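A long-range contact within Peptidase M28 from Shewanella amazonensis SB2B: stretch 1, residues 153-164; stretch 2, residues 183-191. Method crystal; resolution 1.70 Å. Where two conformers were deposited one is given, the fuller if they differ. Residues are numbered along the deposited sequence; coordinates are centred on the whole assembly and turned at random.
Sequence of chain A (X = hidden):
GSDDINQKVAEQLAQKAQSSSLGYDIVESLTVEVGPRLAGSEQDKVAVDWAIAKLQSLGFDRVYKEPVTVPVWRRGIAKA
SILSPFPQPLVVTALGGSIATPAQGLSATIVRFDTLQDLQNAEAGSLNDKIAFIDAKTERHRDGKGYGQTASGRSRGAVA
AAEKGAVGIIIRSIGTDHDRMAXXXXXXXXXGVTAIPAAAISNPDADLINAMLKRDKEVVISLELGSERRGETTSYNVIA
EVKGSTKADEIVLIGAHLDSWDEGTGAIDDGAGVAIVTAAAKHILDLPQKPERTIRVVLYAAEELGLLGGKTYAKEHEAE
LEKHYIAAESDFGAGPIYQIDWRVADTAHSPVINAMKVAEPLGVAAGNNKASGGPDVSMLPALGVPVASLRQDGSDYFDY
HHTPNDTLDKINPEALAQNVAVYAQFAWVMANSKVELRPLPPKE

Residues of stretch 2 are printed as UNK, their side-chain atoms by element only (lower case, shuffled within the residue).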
ATOM      1  N   GLY A 153      -1.595  22.671  -0.788  1.00  7.79           N
ATOM      2  CA  GLY A 153      -1.068  22.379   0.547  1.00  4.53           C
ATOM      3  C   GLY A 153       0.355  21.860   0.480  1.00  6.77           C
ATOM      4  O   GLY A 153       1.187  22.204   1.325  1.00  9.09           O
ATOM      5  N   ARG A 154       0.627  21.019  -0.515  1.00  3.94           N
ATOM      6  CA  ARG A 154       1.956  20.488  -0.711  1.00  5.55           C
ATOM      7  C   ARG A 154       2.894  21.534  -1.328  1.00  6.89           C
ATOM      8  O   ARG A 154       4.033  21.726  -0.874  1.00  6.81           O
ATOM      9  CB  ARG A 154       1.917  19.225  -1.602  1.00  6.07           C
ATOM     10  CG  ARG A 154       3.256  18.497  -1.705  1.00  7.52           C
ATOM     11  CD  ARG A 154       3.271  17.533  -2.876  1.00  9.46           C
ATOM     12  NE  ARG A 154       3.396  18.303  -4.096  1.00  8.79           N
ATOM     13  CZ  ARG A 154       2.747  18.049  -5.231  1.00 13.12           C
ATOM     14  NH1 ARG A 154       1.927  17.019  -5.343  1.00 14.37           N
ATOM     15  NH2 ARG A 154       2.910  18.850  -6.258  1.00 14.85           N
ATOM     16  N   SER A 155       2.428  22.179  -2.383  1.00  8.68           N
ATOM     17  CA  SER A 155       3.234  23.185  -3.114  0.50  9.99           C
ATOM     18  C   SER A 155       3.613  24.406  -2.277  1.00  9.10           C
ATOM     19  O   SER A 155       4.745  24.923  -2.357  1.00 10.61           O
ATOM     20  CB  SER A 155       2.472  23.684  -4.335  0.50  9.18           C
ATOM     21  OG  SER A 155       2.121  22.620  -5.184  0.50 18.20           O
ATOM     22  N   ARG A 156       2.662  24.879  -1.475  1.00  8.74           N
ATOM     23  CA  ARG A 156       2.806  26.178  -0.797  1.00 10.95           C
ATOM     24  C   ARG A 156       2.711  26.203   0.717  1.00  8.24           C
ATOM     25  O   ARG A 156       2.854  27.272   1.327  1.00 10.26           O
ATOM     26  CB  ARG A 156       1.758  27.103  -1.393  1.00 12.30           C
ATOM     27  CG  ARG A 156       2.006  27.304  -2.892  1.00 24.43           C
ATOM     28  CD  ARG A 156       1.413  28.592  -3.398  1.00 32.79           C
ATOM     29  NE  ARG A 156      -0.040  28.568  -3.361  1.00 28.64           N
ATOM     30  CZ  ARG A 156      -0.822  27.942  -4.244  1.00 43.22           C
ATOM     31  NH1 ARG A 156      -0.302  27.241  -5.249  1.00 46.16           N
ATOM     32  NH2 ARG A 156      -2.148  28.008  -4.112  1.00 46.75           N
ATOM     33  N   GLY A 157       2.494  25.023   1.325  1.00 10.14           N
ATOM     34  CA  GLY A 157       2.281  24.913   2.756  1.00  7.59           C
ATOM     35  C   GLY A 157       3.495  25.315   3.552  1.00  7.87           C
ATOM     36  O   GLY A 157       3.367  25.947   4.570  1.00  5.99           O
ATOM     37  N   ALA A 158       4.692  24.927   3.124  1.00  5.68           N
ATOM     38  CA  ALA A 158       5.875  25.238   3.919  1.00  5.79           C
ATOM     39  C   ALA A 158       6.090  26.764   4.022  1.00  5.25           C
ATOM     40  O   ALA A 158       6.514  27.286   5.071  1.00  6.21           O
ATOM     41  CB  ALA A 158       7.142  24.501   3.364  1.00  6.52           C
ATOM     42  N   VAL A 159       5.783  27.481   2.952  1.00  6.01           N
ATOM     43  CA  VAL A 159       5.884  28.933   2.992  1.00  6.29           C
ATOM     44  C   VAL A 159       4.865  29.524   3.979  1.00  6.00           C
ATOM     45  O   VAL A 159       5.214  30.292   4.877  1.00  3.81           O
ATOM     46  CB  VAL A 159       5.721  29.555   1.625  1.00  6.11           C
ATOM     47  CG1 VAL A 159       5.622  31.122   1.747  1.00  5.44           C
ATOM     48  CG2 VAL A 159       6.867  29.148   0.717  1.00  4.58           C
ATOM     49  N   ALA A 160       3.607  29.128   3.829  1.00  5.00           N
ATOM     50  CA  ALA A 160       2.550  29.660   4.691  1.00  6.68           C
ATOM     51  C   ALA A 160       2.807  29.341   6.171  1.00  6.83           C
ATOM     52  O   ALA A 160       2.570  30.184   7.033  1.00  5.98           O
ATOM     53  CB  ALA A 160       1.177  29.114   4.240  1.00  7.32           C
ATOM     54  N   ALA A 161       3.308  28.142   6.460  1.00  5.88           N
ATOM     55  CA  ALA A 161       3.595  27.757   7.828  1.00  6.16           C
ATOM     56  C   ALA A 161       4.758  28.564   8.399  1.00  5.26           C
ATOM     57  O   ALA A 161       4.682  29.061   9.506  1.00  5.40           O
ATOM     58  CB  ALA A 161       3.892  26.268   7.919  1.00  5.05           C
ATOM     59  N   ALA A 162       5.837  28.711   7.634  1.00  6.06           N
ATOM     60  CA  ALA A 162       6.993  29.532   8.086  1.00  7.19           C
ATOM     61  C   ALA A 162       6.621  30.982   8.379  1.00  4.87           C
ATOM     62  O   ALA A 162       7.112  31.556   9.360  1.00  5.67           O
ATOM     63  CB  ALA A 162       8.157  29.489   7.093  1.00  5.27           C
ATOM     64  N   GLU A 163       5.727  31.541   7.580  1.00  5.23           N
ATOM     65  CA  GLU A 163       5.202  32.893   7.791  1.00  6.98           C
ATOM     66  C   GLU A 163       4.550  33.076   9.138  1.00  6.83           C
ATOM     67  O   GLU A 163       4.574  34.170   9.690  1.00  6.44           O
ATOM     68  CB  GLU A 163       4.237  33.302   6.660  1.00  4.93           C
ATOM     69  CG  GLU A 163       4.965  33.497   5.365  1.00  6.31           C
ATOM     70  CD  GLU A 163       4.049  33.844   4.205  1.00 14.37           C
ATOM     71  OE1 GLU A 163       2.898  33.334   4.148  1.00 18.20           O
ATOM     72  OE2 GLU A 163       4.491  34.625   3.340  1.00 15.50           O
ATOM     73  N   LYS A 164       4.020  31.984   9.687  1.00  7.62           N
ATOM     74  CA  LYS A 164       3.351  32.009  10.990  1.00  6.15           C
ATOM     75  C   LYS A 164       4.237  31.575  12.120  1.00  5.99           C
ATOM     76  O   LYS A 164       3.787  31.526  13.271  1.00  8.38           O
ATOM     77  CB  LYS A 164       2.115  31.129  10.964  1.00  8.00           C
ATOM     78  CG  LYS A 164       1.257  31.383   9.797  1.00  9.01           C
ATOM     79  CD  LYS A 164       0.549  32.723   9.844  1.00 15.29           C
ATOM     80  CE  LYS A 164      -0.178  32.992   8.530  1.00 19.02           C
ATOM     81  NZ  LYS A 164      -0.846  34.320   8.548  1.00 19.90           N
ATOM     82  N   UNK A 183       3.086  10.305   0.058  1.00  5.34           N
ATOM     83  CA  UNK A 183       3.132  10.849  -1.296  1.00  5.56           C
ATOM     84  C   UNK A 183       4.063  12.068  -1.293  1.00  6.52           C
ATOM     85  O   UNK A 183       3.871  13.011  -0.510  1.00  6.42           O
ATOM     86  c   UNK A 183       0.721  10.259  -1.905  1.00  7.74           C
ATOM     87  c   UNK A 183      -0.888   9.119  -2.886  1.00  5.86           C
ATOM     88  n   UNK A 183       0.022  10.048  -3.083  1.00  3.75           N
ATOM     89  n   UNK A 183      -0.794   8.698  -1.630  1.00  2.92           N
ATOM     90  c   UNK A 183       0.205   9.393  -0.999  1.00  3.87           C
ATOM     91  c   UNK A 183       1.765  11.313  -1.778  1.00  5.24           C
ATOM     92  N   UNK A 184       5.082  12.030  -2.153  1.00  6.48           N
ATOM     93  CA  UNK A 184       5.974  13.171  -2.356  1.00  7.00           C
ATOM     94  C   UNK A 184       5.444  14.069  -3.477  1.00  6.39           C
ATOM     95  O   UNK A 184       4.284  13.953  -3.878  1.00  8.23           O
ATOM     96  c   UNK A 184       7.441  12.689  -2.598  1.00  5.66           C
ATOM     97  c   UNK A 184       7.646  11.906  -3.973  1.00  3.24           C
ATOM     98  o   UNK A 184       8.346  13.796  -2.428  1.00  7.86           O
ATOM     99  N   UNK A 185       6.298  14.967  -3.968  1.00  7.45           N
ATOM    100  CA  UNK A 185       5.930  15.905  -5.030  1.00  6.43           C
ATOM    101  C   UNK A 185       6.539  17.259  -4.751  1.00  6.04           C
ATOM    102  O   UNK A 185       7.004  17.532  -3.625  1.00  6.62           O
ATOM    103  N   UNK A 186       6.527  18.100  -5.764  1.00  7.21           N
ATOM    104  CA  UNK A 186       7.280  19.336  -5.723  1.00  9.19           C
ATOM    105  C   UNK A 186       6.649  20.273  -4.703  1.00  6.54           C
ATOM    106  O   UNK A 186       5.402  20.327  -4.497  1.00  7.60           O
ATOM    107  c   UNK A 186      10.508  22.289  -7.898  1.00 31.77           C
ATOM    108 se   UNK A 186       9.914  20.595  -7.162  0.75 17.70          SE
ATOM    109  c   UNK A 186       7.312  19.985  -7.099  1.00  6.59           C
ATOM    110  c   UNK A 186       8.184  21.156  -7.205  1.00 12.52           C
ATOM    111  N   UNK A 187       7.520  21.004  -4.037  1.00 10.54           N
ATOM    112  CA  UNK A 187       7.104  22.171  -3.288  1.00 11.81           C
ATOM    113  C   UNK A 187       8.103  23.280  -3.585  1.00 16.15           C
ATOM    114  O   UNK A 187       9.209  23.026  -4.128  1.00 15.38           O
ATOM    115 se   UNK A 187       8.827  22.057   0.343  0.75 15.32          SE
ATOM    116  c   UNK A 187       8.745  23.777   0.037  1.00  2.00           C
ATOM    117  c   UNK A 187       8.349  21.357  -1.368  1.00 11.88           C
ATOM    118  c   UNK A 187       7.076  21.865  -1.832  1.00 14.70           C
ATOM    119  N   UNK A 188       7.681  24.513  -3.331  1.00 12.04           N
ATOM    120  CA  UNK A 188       8.525  25.676  -3.604  1.00 10.85           C
ATOM    121  C   UNK A 188       8.630  26.522  -2.348  1.00  8.10           C
ATOM    122  O   UNK A 188       7.619  26.910  -1.793  1.00  9.12           O
ATOM    123  c   UNK A 188       7.699  26.746  -7.203  1.00 37.32           C
ATOM    124  n   UNK A 188       8.666  25.146  -9.414  1.00 60.74           N
ATOM    125  c   UNK A 188       7.483  25.879  -5.972  1.00 22.92           C
ATOM    126  n   UNK A 188       9.084  26.639  -7.667  1.00 49.66           N
ATOM    127  c   UNK A 188       9.509  25.881  -8.685  1.00 56.90           C
ATOM    128  c   UNK A 188       7.928  26.566  -4.709  1.00 14.33           C
ATOM    129  n   UNK A 188      10.804  25.865  -8.988  1.00 59.45           N
ATOM    130  N   UNK A 189       9.853  26.834  -1.956  1.00  9.02           N
ATOM    131  CA  UNK A 189      10.095  27.866  -0.983  1.00  8.31           C
ATOM    132  C   UNK A 189       9.960  29.225  -1.689  1.00 11.81           C
ATOM    133  O   UNK A 189       9.914  29.294  -2.912  1.00 10.95           O
ATOM    134  c   UNK A 189      11.898  24.165   2.021  1.00  6.79           C
ATOM    135  c   UNK A 189      10.832  26.264   1.572  1.00  7.13           C
ATOM    136  c   UNK A 189      11.491  27.707  -0.388  1.00  8.78           C
ATOM    137  c   UNK A 189      10.951  25.107   2.358  1.00  7.93           C
ATOM    138  c   UNK A 189      11.627  26.459   0.448  1.00  9.95           C
ATOM    139  o   UNK A 189      12.064  23.028   2.744  1.00  7.43           O
ATOM    140  c   UNK A 189      12.545  25.473   0.111  1.00  8.78           C
ATOM    141  c   UNK A 189      12.667  24.322   0.879  1.00  9.69           C
ATOM    142  N   UNK A 190       9.848  30.276  -0.899  1.00 10.51           N
ATOM    143  CA  UNK A 190       9.723  31.624  -1.383  1.00 11.72           C
ATOM    144  C   UNK A 190      10.895  32.422  -0.844  1.00 10.70           C
ATOM    145  O   UNK A 190      11.189  32.432   0.370  1.00 11.35           O
ATOM    146  c   UNK A 190       6.769  34.117  -1.026  1.00 24.93           C
ATOM    147  c   UNK A 190       8.142  33.608  -1.424  1.00 24.37           C
ATOM    148  c   UNK A 190       8.406  32.228  -0.904  1.00 11.76           C
ATOM    149  o   UNK A 190       6.684  35.245  -0.483  1.00 28.39           O
ATOM    150  o   UNK A 190       5.777  33.409  -1.284  1.00 24.90           O
ATOM    151  N   UNK A 191      11.589  33.070  -1.768  1.00 14.83           N
ATOM    152  CA  UNK A 191      12.677  33.958  -1.413  0.50 16.25           C
ATOM    153  C   UNK A 191      12.074  35.009  -0.483  1.00 15.36           C
ATOM    154  O   UNK A 191      11.059  35.671  -0.836  1.00 18.89           O
ATOM    155  o   UNK A 191      15.798  32.832  -4.583  0.50 35.03           O
ATOM    156  c   UNK A 191      15.055  33.016  -3.585  0.50 30.55           C
ATOM    157  c   UNK A 191      13.301  34.630  -2.651  0.50 18.61           C
ATOM    158  c   UNK A 191      13.719  33.696  -3.804  0.50 21.70           C
ATOM    159  o   UNK A 191      15.360  32.662  -2.424  0.50 32.27           O
TER
HETATM  160  O   HOH W   1       1.647  14.508  -3.784  1.00  6.44           O
HETATM  161  O   HOH W   2       5.989  25.909   0.257  1.00  7.46           O
HETATM  162  O   HOH W   3       4.366  35.137   0.711  1.00 34.90           O

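Position 183 carries one carbon leading to a five-membered ring of three carbons and two nitrogens, which makes it His183. Its side chain stays beyond contact range of the helix, and both ring nitrogens are hydrogen-bonded elsewhere in the structure.

At position 184 a single carbon bears one oxygen and one carbon, the branched pattern of Thr184. CA-to-CB points away from the helix and OG1 is hydrogen-bonded elsewhere, so the backbone makes the contact: Thr184 O lies 3.9 Å from Arg154 CD and accepts a hydrogen bond from water 1, which in turn accepts one from Arg154 NH1.

Position 185 has no side-chain atoms and is Gly185. A CB here would lie 2.6 Å from Arg154 CZ, a clash, and the backbone angles would jam it against the preceding carbonyl. Glycine instead lets the backbone lie over one face of the guanidinium, with Gly185 C 3.4 Å from Arg154 NE.

Position 186 shows an unbranched chain of two carbons, selenium and a carbon: selenomethionine, Met186. The backbone makes the close contact, leaving the side chain free to lead away. Met186 O meets the guanidinium edge, accepting a hydrogen bond from Arg154 NE at 2.9 Å and a weak one from Arg154 NH2 at 3.4 Å.

The same selenium-containing chain at position 187 identifies Met187. This buried, flexible side chain packs along the helix: CB is 3.2 Å from Arg154 O, and CE is 3.8 Å from Ala158 CB, an apolar contact.

Position 188 has three carbons, a nitrogen, and a carbon carrying two more nitrogens, hence Arg188. Its side chain ends away from the helix, exposed as suits its charge. Its backbone N donates a nearly straight hydrogen bond to Ser155 O (3.1 Å, 173°).

At position 189 one carbon leads to a six-carbon ring bearing an oxygen: Tyr189. Although CA-to-CB points away, the ring returns to place CE1 4.0 Å from Ala158 CB, while OH is hydrogen-bonded elsewhere.

Position 190 has three carbons, the third with two oxygens, giving Glu190. CA-to-CB points toward the helix; Glu190 CB packs 3.8 Å from Val159 CG2, and OE1 lies 3.8 Å from Val159 CG1. Glu190 OE2 and Glu163 OE2 are like charges 4.5 Å apart, and water 3 donates to both.

Position 191 has the same composition and is Glu191, out of reach; its exposure suits a charge.

The contact thus joins an extended segment to a kinked helix. Met186 O holds Arg154 NE and NH2, and Gly185 covers one guanidinium face. Ser155 O, lacking an in-helix partner within this stretch, receives Arg188 N; water 2 links Val159 N to Arg188 O, while Ala158 packs against Met187 and the Tyr189 ring.

Stretch 2 183-191: HTGMMRYEE
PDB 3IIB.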